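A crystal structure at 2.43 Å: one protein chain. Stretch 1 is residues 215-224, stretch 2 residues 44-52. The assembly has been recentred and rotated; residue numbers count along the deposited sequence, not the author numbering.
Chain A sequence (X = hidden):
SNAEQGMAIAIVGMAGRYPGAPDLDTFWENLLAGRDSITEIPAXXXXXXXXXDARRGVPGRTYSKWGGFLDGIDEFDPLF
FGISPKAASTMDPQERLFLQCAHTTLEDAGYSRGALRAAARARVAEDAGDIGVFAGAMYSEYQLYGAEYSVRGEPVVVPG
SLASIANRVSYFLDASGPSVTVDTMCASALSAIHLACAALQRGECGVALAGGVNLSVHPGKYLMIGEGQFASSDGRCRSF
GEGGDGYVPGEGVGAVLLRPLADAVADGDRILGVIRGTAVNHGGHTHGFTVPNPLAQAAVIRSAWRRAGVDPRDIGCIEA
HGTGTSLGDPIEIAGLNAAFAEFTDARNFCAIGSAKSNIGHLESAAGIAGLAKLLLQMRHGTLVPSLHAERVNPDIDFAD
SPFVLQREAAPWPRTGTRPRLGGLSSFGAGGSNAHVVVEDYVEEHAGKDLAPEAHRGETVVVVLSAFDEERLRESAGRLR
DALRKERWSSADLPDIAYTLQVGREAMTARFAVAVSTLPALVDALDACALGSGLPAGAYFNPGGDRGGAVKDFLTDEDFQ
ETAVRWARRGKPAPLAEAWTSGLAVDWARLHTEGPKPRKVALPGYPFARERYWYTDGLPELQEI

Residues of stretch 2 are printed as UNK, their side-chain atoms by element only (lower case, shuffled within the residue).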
ATOM      1  N   LEU A 215      -4.931   2.136 -12.325  1.00 19.55           N
ATOM      2  CA  LEU A 215      -3.994   2.582 -13.350  1.00 22.06           C
ATOM      3  C   LEU A 215      -4.704   3.348 -14.459  1.00 27.58           C
ATOM      4  O   LEU A 215      -5.901   3.164 -14.689  1.00 27.25           O
ATOM      5  CB  LEU A 215      -3.237   1.389 -13.940  1.00 22.68           C
ATOM      6  CG  LEU A 215      -2.397   0.569 -12.959  1.00 28.90           C
ATOM      7  CD1 LEU A 215      -1.691  -0.577 -13.669  1.00 30.73           C
ATOM      8  CD2 LEU A 215      -1.394   1.456 -12.230  1.00 28.32           C
ATOM      9  N   SER A 216      -3.959   4.210 -15.142  1.00 25.25           N
ATOM     10  CA  SER A 216      -4.491   4.949 -16.279  1.00 30.04           C
ATOM     11  C   SER A 216      -3.789   4.504 -17.554  1.00 24.91           C
ATOM     12  O   SER A 216      -2.867   5.167 -18.028  1.00 28.25           O
ATOM     13  CB  SER A 216      -4.325   6.457 -16.077  1.00 34.80           C
ATOM     14  OG  SER A 216      -5.027   6.904 -14.928  1.00 37.81           O
ATOM     15  N   VAL A 217      -4.232   3.384 -18.111  1.00 22.81           N
ATOM     16  CA  VAL A 217      -3.523   2.754 -19.219  1.00 29.29           C
ATOM     17  C   VAL A 217      -4.117   3.093 -20.585  1.00 32.32           C
ATOM     18  O   VAL A 217      -3.549   2.746 -21.619  1.00 37.54           O
ATOM     19  CB  VAL A 217      -3.505   1.224 -19.055  1.00 30.84           C
ATOM     20  CG1 VAL A 217      -3.077   0.850 -17.643  1.00 35.35           C
ATOM     21  CG2 VAL A 217      -4.870   0.652 -19.352  1.00 20.66           C
ATOM     22  N   HIS A 218      -5.253   3.780 -20.585  1.00 31.41           N
ATOM     23  CA  HIS A 218      -5.997   4.032 -21.814  1.00 29.62           C
ATOM     24  C   HIS A 218      -6.535   5.468 -21.842  1.00 35.68           C
ATOM     25  O   HIS A 218      -6.924   6.009 -20.808  1.00 39.06           O
ATOM     26  CB  HIS A 218      -7.135   3.016 -21.939  1.00 22.55           C
ATOM     27  CG  HIS A 218      -7.741   2.938 -23.305  1.00 33.88           C
ATOM     28  ND1 HIS A 218      -8.830   3.695 -23.679  1.00 38.68           N
ATOM     29  CD2 HIS A 218      -7.420   2.184 -24.381  1.00 32.59           C
ATOM     30  CE1 HIS A 218      -9.151   3.413 -24.929  1.00 35.65           C
ATOM     31  NE2 HIS A 218      -8.310   2.499 -25.378  1.00 34.90           N
ATOM     32  N   PRO A 219      -6.548   6.097 -23.027  1.00 33.25           N
ATOM     33  CA  PRO A 219      -7.016   7.485 -23.130  1.00 34.01           C
ATOM     34  C   PRO A 219      -8.516   7.651 -22.868  1.00 35.17           C
ATOM     35  O   PRO A 219      -8.967   8.767 -22.602  1.00 29.96           O
ATOM     36  CB  PRO A 219      -6.672   7.863 -24.576  1.00 31.35           C
ATOM     37  CG  PRO A 219      -6.586   6.562 -25.301  1.00 28.17           C
ATOM     38  CD  PRO A 219      -6.028   5.593 -24.310  1.00 31.67           C
ATOM     39  N   GLY A 220      -9.268   6.557 -22.936  1.00 36.17           N
ATOM     40  CA  GLY A 220     -10.708   6.593 -22.756  1.00 26.45           C
ATOM     41  C   GLY A 220     -11.164   7.294 -21.490  1.00 34.13           C
ATOM     42  O   GLY A 220     -12.124   8.067 -21.512  1.00 38.36           O
ATOM     43  N   LYS A 221     -10.470   7.028 -20.388  1.00 28.99           N
ATOM     44  CA  LYS A 221     -10.799   7.638 -19.105  1.00 23.64           C
ATOM     45  C   LYS A 221     -10.763   9.159 -19.190  1.00 33.76           C
ATOM     46  O   LYS A 221     -11.569   9.846 -18.567  1.00 36.65           O
ATOM     47  CB  LYS A 221      -9.838   7.157 -18.021  1.00 22.86           C
ATOM     48  CG  LYS A 221     -10.101   7.752 -16.649  1.00 39.00           C
ATOM     49  CD  LYS A 221      -8.940   7.505 -15.696  1.00 44.71           C
ATOM     50  CE  LYS A 221      -8.717   6.022 -15.452  1.00 43.64           C
ATOM     51  NZ  LYS A 221      -7.618   5.784 -14.475  1.00 40.69           N
ATOM     52  N   TYR A 222      -9.825   9.678 -19.976  1.00 32.31           N
ATOM     53  CA  TYR A 222      -9.665  11.117 -20.116  1.00 29.14           C
ATOM     54  C   TYR A 222     -10.729  11.725 -21.020  1.00 29.28           C
ATOM     55  O   TYR A 222     -11.186  12.841 -20.779  1.00 30.89           O
ATOM     56  CB  TYR A 222      -8.263  11.442 -20.632  1.00 31.61           C
ATOM     57  CG  TYR A 222      -7.243  11.449 -19.521  1.00 32.11           C
ATOM     58  CD1 TYR A 222      -6.656  10.267 -19.082  1.00 30.71           C
ATOM     59  CD2 TYR A 222      -6.892  12.632 -18.886  1.00 25.72           C
ATOM     60  CE1 TYR A 222      -5.733  10.269 -18.051  1.00 24.01           C
ATOM     61  CE2 TYR A 222      -5.972  12.644 -17.855  1.00 28.17           C
ATOM     62  CZ  TYR A 222      -5.396  11.460 -17.441  1.00 28.03           C
ATOM     63  OH  TYR A 222      -4.481  11.472 -16.417  1.00 24.25           O
ATOM     64  N   LEU A 223     -11.137  10.989 -22.049  1.00 26.72           N
ATOM     65  CA  LEU A 223     -12.233  11.437 -22.901  1.00 27.69           C
ATOM     66  C   LEU A 223     -13.537  11.452 -22.111  1.00 35.99           C
ATOM     67  O   LEU A 223     -14.469  12.187 -22.434  1.00 40.13           O
ATOM     68  CB  LEU A 223     -12.369  10.538 -24.130  1.00 27.94           C
ATOM     69  CG  LEU A 223     -11.269  10.634 -25.190  1.00 35.07           C
ATOM     70  CD1 LEU A 223     -11.458   9.566 -26.253  1.00 35.84           C
ATOM     71  CD2 LEU A 223     -11.243  12.016 -25.824  1.00 34.18           C
HETATM   72  N   MSE A 224     -13.587  10.636 -21.066  1.00 36.82           N
HETATM   73  CA  MSE A 224     -14.785  10.491 -20.255  1.00 32.13           C
HETATM   74  C   MSE A 224     -14.939  11.630 -19.254  1.00 36.74           C
HETATM   75  O   MSE A 224     -16.020  12.203 -19.113  1.00 39.98           O
HETATM   76  CB  MSE A 224     -14.757   9.154 -19.522  1.00 31.84           C
HETATM   77  CG  MSE A 224     -16.056   8.793 -18.840  1.00 32.65           C
HETATM   78 SE   MSE A 224     -15.760   8.188 -17.018  1.00141.04          SE
HETATM   79  CE  MSE A 224     -15.769   9.914 -16.137  1.00 25.20           C
ATOM     80  N   UNK A  44       4.843   7.959 -23.699  1.00 45.99           N
ATOM     81  CA  UNK A  44       4.829   6.525 -23.924  1.00 45.27           C
ATOM     82  C   UNK A  44       3.435   5.923 -23.921  1.00 48.61           C
ATOM     83  O   UNK A  44       3.138   5.040 -24.724  1.00 52.95           O
ATOM     84  N   UNK A  45       2.583   6.408 -23.020  1.00 45.67           N
ATOM     85  CA  UNK A  45       1.222   5.894 -22.866  1.00 44.73           C
ATOM     86  C   UNK A  45       0.413   5.970 -24.159  1.00 48.16           C
ATOM     87  O   UNK A  45      -0.035   4.950 -24.683  1.00 51.80           O
ATOM     88  c   UNK A  45       1.142   5.080 -17.419  1.00 27.97           C
ATOM     89  c   UNK A  45       0.494   6.659 -21.759  1.00 47.35           C
ATOM     90  n   UNK A  45      -0.175   5.231 -17.401  1.00 26.89           N
ATOM     91  c   UNK A  45       1.150   6.563 -20.393  1.00 46.30           C
ATOM     92  n   UNK A  45       1.792   5.029 -18.576  1.00 42.62           N
ATOM     93  c   UNK A  45       1.149   5.135 -19.882  1.00 43.71           C
ATOM     94  n   UNK A  45       1.808   4.976 -16.276  1.00 27.86           N
ATOM     95  N   UNK A  46       0.224   7.187 -24.662  1.00 48.93           N
ATOM     96  CA  UNK A  46      -0.459   7.410 -25.934  1.00 44.01           C
ATOM     97  C   UNK A  46      -0.170   8.816 -26.447  1.00 42.07           C
ATOM     98  O   UNK A  46       0.363   9.653 -25.719  1.00 39.64           O
ATOM     99  c   UNK A  46      -3.333   6.823 -21.330  1.00 28.45           C
ATOM    100  c   UNK A  46      -4.072   9.104 -21.635  1.00 29.07           C
ATOM    101  n   UNK A  46      -3.610   9.962 -23.945  1.00 40.12           N
ATOM    102  c   UNK A  46      -3.928   7.996 -20.845  1.00 30.57           C
ATOM    103  c   UNK A  46      -2.998   7.859 -23.463  1.00 30.90           C
ATOM    104  c   UNK A  46      -2.867   6.743 -22.632  1.00 29.64           C
ATOM    105  c   UNK A  46      -3.601   9.025 -22.945  1.00 30.57           C
ATOM    106  c   UNK A  46      -3.035   9.420 -25.069  1.00 41.99           C
ATOM    107  c   UNK A  46      -2.638   8.137 -24.823  1.00 38.90           C
ATOM    108  c   UNK A  46      -1.971   7.196 -25.789  1.00 38.11           C
ATOM    109  N   UNK A  47      -0.518   9.075 -27.703  1.00 38.56           N
ATOM    110  CA  UNK A  47      -0.375  10.416 -28.257  1.00 40.65           C
ATOM    111  C   UNK A  47      -1.569  11.271 -27.853  1.00 47.99           C
ATOM    112  O   UNK A  47      -2.631  11.203 -28.471  1.00 53.58           O
ATOM    113  c   UNK A  47       0.028  11.733 -30.374  1.00 70.98           C
ATOM    114  o   UNK A  47      -0.244  11.921 -31.578  1.00 84.04           O
ATOM    115  o   UNK A  47       0.521  12.616 -29.640  1.00 75.28           O
ATOM    116  c   UNK A  47      -0.246  10.370 -29.775  1.00 49.72           C
ATOM    117  N   UNK A  48      -1.386  12.079 -26.815  1.00 44.35           N
ATOM    118  CA  UNK A  48      -2.489  12.828 -26.230  1.00 42.76           C
ATOM    119  C   UNK A  48      -2.901  14.025 -27.083  1.00 45.14           C
ATOM    120  O   UNK A  48      -3.965  14.609 -26.870  1.00 46.87           O
ATOM    121  n   UNK A  48      -4.330  12.846 -23.687  1.00 37.50           N
ATOM    122  c   UNK A  48      -2.121  13.294 -24.821  1.00 36.57           C
ATOM    123  n   UNK A  48      -4.819  14.726 -22.784  1.00 36.45           N
ATOM    124  c   UNK A  48      -3.300  13.709 -23.998  1.00 35.13           C
ATOM    125  c   UNK A  48      -5.228  13.482 -22.957  1.00 32.61           C
ATOM    126  c   UNK A  48      -3.617  14.894 -23.427  1.00 35.34           C
ATOM    127  N   UNK A  49      -2.066  14.384 -28.053  1.00 42.76           N
ATOM    128  CA  UNK A  49      -2.377  15.500 -28.942  1.00 43.58           C
ATOM    129  C   UNK A  49      -3.566  15.159 -29.831  1.00 49.57           C
ATOM    130  O   UNK A  49      -4.209  16.047 -30.389  1.00 57.13           O
ATOM    131  o   UNK A  49      -1.078  15.027 -30.941  1.00 47.23           O
ATOM    132  c   UNK A  49      -1.169  15.868 -29.804  1.00 46.18           C
ATOM    133  N   UNK A  50      -3.852  13.869 -29.962  1.00 43.96           N
ATOM    134  CA  UNK A  50      -5.012  13.422 -30.718  1.00 49.96           C
ATOM    135  C   UNK A  50      -6.301  13.742 -29.966  1.00 52.84           C
ATOM    136  O   UNK A  50      -7.364  13.881 -30.570  1.00 55.32           O
ATOM    137  c   UNK A  50      -6.120   9.872 -31.891  1.00 83.45           C
ATOM    138  n   UNK A  50      -8.898   7.747 -33.011  1.00 87.27           N
ATOM    139  n   UNK A  50      -6.779   7.165 -32.347  1.00 88.97           N
ATOM    140  c   UNK A  50      -4.930  11.919 -31.004  1.00 59.26           C
ATOM    141  c   UNK A  50      -6.107  11.387 -31.809  1.00 72.13           C
ATOM    142  n   UNK A  50      -7.410   9.379 -32.371  1.00 89.33           N
ATOM    143  c   UNK A  50      -7.695   8.097 -32.575  1.00 89.12           C
ATOM    144  N   UNK A  51      -6.199  13.873 -28.646  1.00 50.18           N
ATOM    145  CA  UNK A  51      -7.386  14.028 -27.814  1.00 44.53           C
ATOM    146  C   UNK A  51      -7.482  15.372 -27.098  1.00 45.62           C
ATOM    147  O   UNK A  51      -8.568  15.779 -26.696  1.00 48.12           O
ATOM    148  c   UNK A  51      -5.873   9.600 -27.741  1.00 44.69           C
ATOM    149  c   UNK A  51      -7.443  12.911 -26.773  1.00 35.22           C
ATOM    150  o   UNK A  51      -6.742   7.727 -28.930  1.00 49.87           O
ATOM    151  c   UNK A  51      -6.914   8.987 -28.406  1.00 43.65           C
ATOM    152  c   UNK A  51      -7.257  11.533 -27.350  1.00 35.05           C
ATOM    153  c   UNK A  51      -6.049  10.863 -27.217  1.00 35.08           C
ATOM    154  c   UNK A  51      -8.124   9.629 -28.548  1.00 40.82           C
ATOM    155  c   UNK A  51      -8.291  10.894 -28.020  1.00 38.46           C
ATOM    156  N   UNK A  52      -6.360  16.060 -26.925  1.00 38.70           N
ATOM    157  CA  UNK A  52      -6.379  17.279 -26.123  1.00 41.39           C
ATOM    158  C   UNK A  52      -7.034  18.454 -26.842  1.00 46.40           C
ATOM    159  O   UNK A  52      -6.809  18.681 -28.030  1.00 53.58           O
ATOM    160  c   UNK A  52      -5.310  20.051 -22.739  1.00 40.49           C
ATOM    161  c   UNK A  52      -4.571  20.152 -25.396  1.00 42.35           C
ATOM    162  c   UNK A  52      -5.318  18.901 -23.510  1.00 38.37           C
ATOM    163  c   UNK A  52      -4.966  17.676 -25.691  1.00 39.65           C
ATOM    164  c   UNK A  52      -4.946  18.933 -24.848  1.00 40.06           C
ATOM    165  c   UNK A  52      -4.561  21.306 -24.632  1.00 42.92           C
ATOM    166  o   UNK A  52      -4.918  22.398 -22.550  1.00 46.45           O
ATOM    167  c   UNK A  52      -4.930  21.250 -23.307  1.00 41.21           C
TER

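Position 44 carries no side-chain atoms beyond CA and lies out of reach of stretch 1: it is Gly44.

Position 45 has three carbons, a nitrogen, then a carbon bearing two more nitrogens. This long chain leaves the backbone toward stretch 1 and brings a terminal nitrogen near Ser216 O, so it is Arg45. Its NH1 comes to 2.8 Å from Ser216 O, which lies at the edge of the guanidinium, near its plane.

Position 46 shows one carbon followed by fused five- and six-membered rings of eight carbons and one nitrogen, lying against His218, Pro219 and Tyr222. Only tryptophan has that bicycle, hence Trp46. Chi1 is p; CZ3 is 3.5 Å from His218 C, and Pro219 CB is 3.7 Å from CE2, over the same indole that meets Tyr222 CD1 with CZ2 at 3.8 Å near its edge.

Position 47 has two carbons, the second with two oxygens, and touches nothing on stretch 1. It is Asp47.

Position 48 has one carbon and a five-membered ring of three carbons and two nitrogens, which approaches Tyr222: His48. ND1 accepts a nearly straight hydrogen bond of 3.0 Å from Trp46 NE1, tying the two rings together. The edge of the imidazole faces the ring of Tyr222, offset, with centroids 5.9 Å apart.

Position 49, one carbon and one oxygen, remote from stretch 1, is Ser49; its OG donates to Asp47 OD1 at 3.2 Å. Position 50 repeats the three-carbon, guanidinium pattern, giving Arg50; it is extended, poorly ordered and free of contacts here.

Position 51 is one carbon and a six-carbon ring bearing an oxygen, packed against Pro219 and near Leu223: Tyr51. Pro219 CB sits over its face, 3.7 Å from CE2, and Leu223 CD2 approaches CD1 at 3.8 Å. Position 52 has the same atoms, but its CB points away and its ring makes no contact with stretch 1; it is Tyr52.

The contact works by fitting Pro219 CB into the corner formed by the faces of Trp46 and Tyr51. Pro219 CB makes CH-pi contacts with both, 3.7 Å from the centroid of the Trp46 five-membered ring and 4.1 Å from that of the Tyr51 ring. Tyr222 and Leu223, on the helix that follows, extend the packing. Each side is also braced from within: His218 ND1 caps Gly220 N at 3.0 Å, while Tyr51 N bonds to His48 O at 2.9 Å. The rule to read is apolar packing against one rigid residue, held by locally fixed backbones.

Stretch 2 (44-52) GRWDHSRYY
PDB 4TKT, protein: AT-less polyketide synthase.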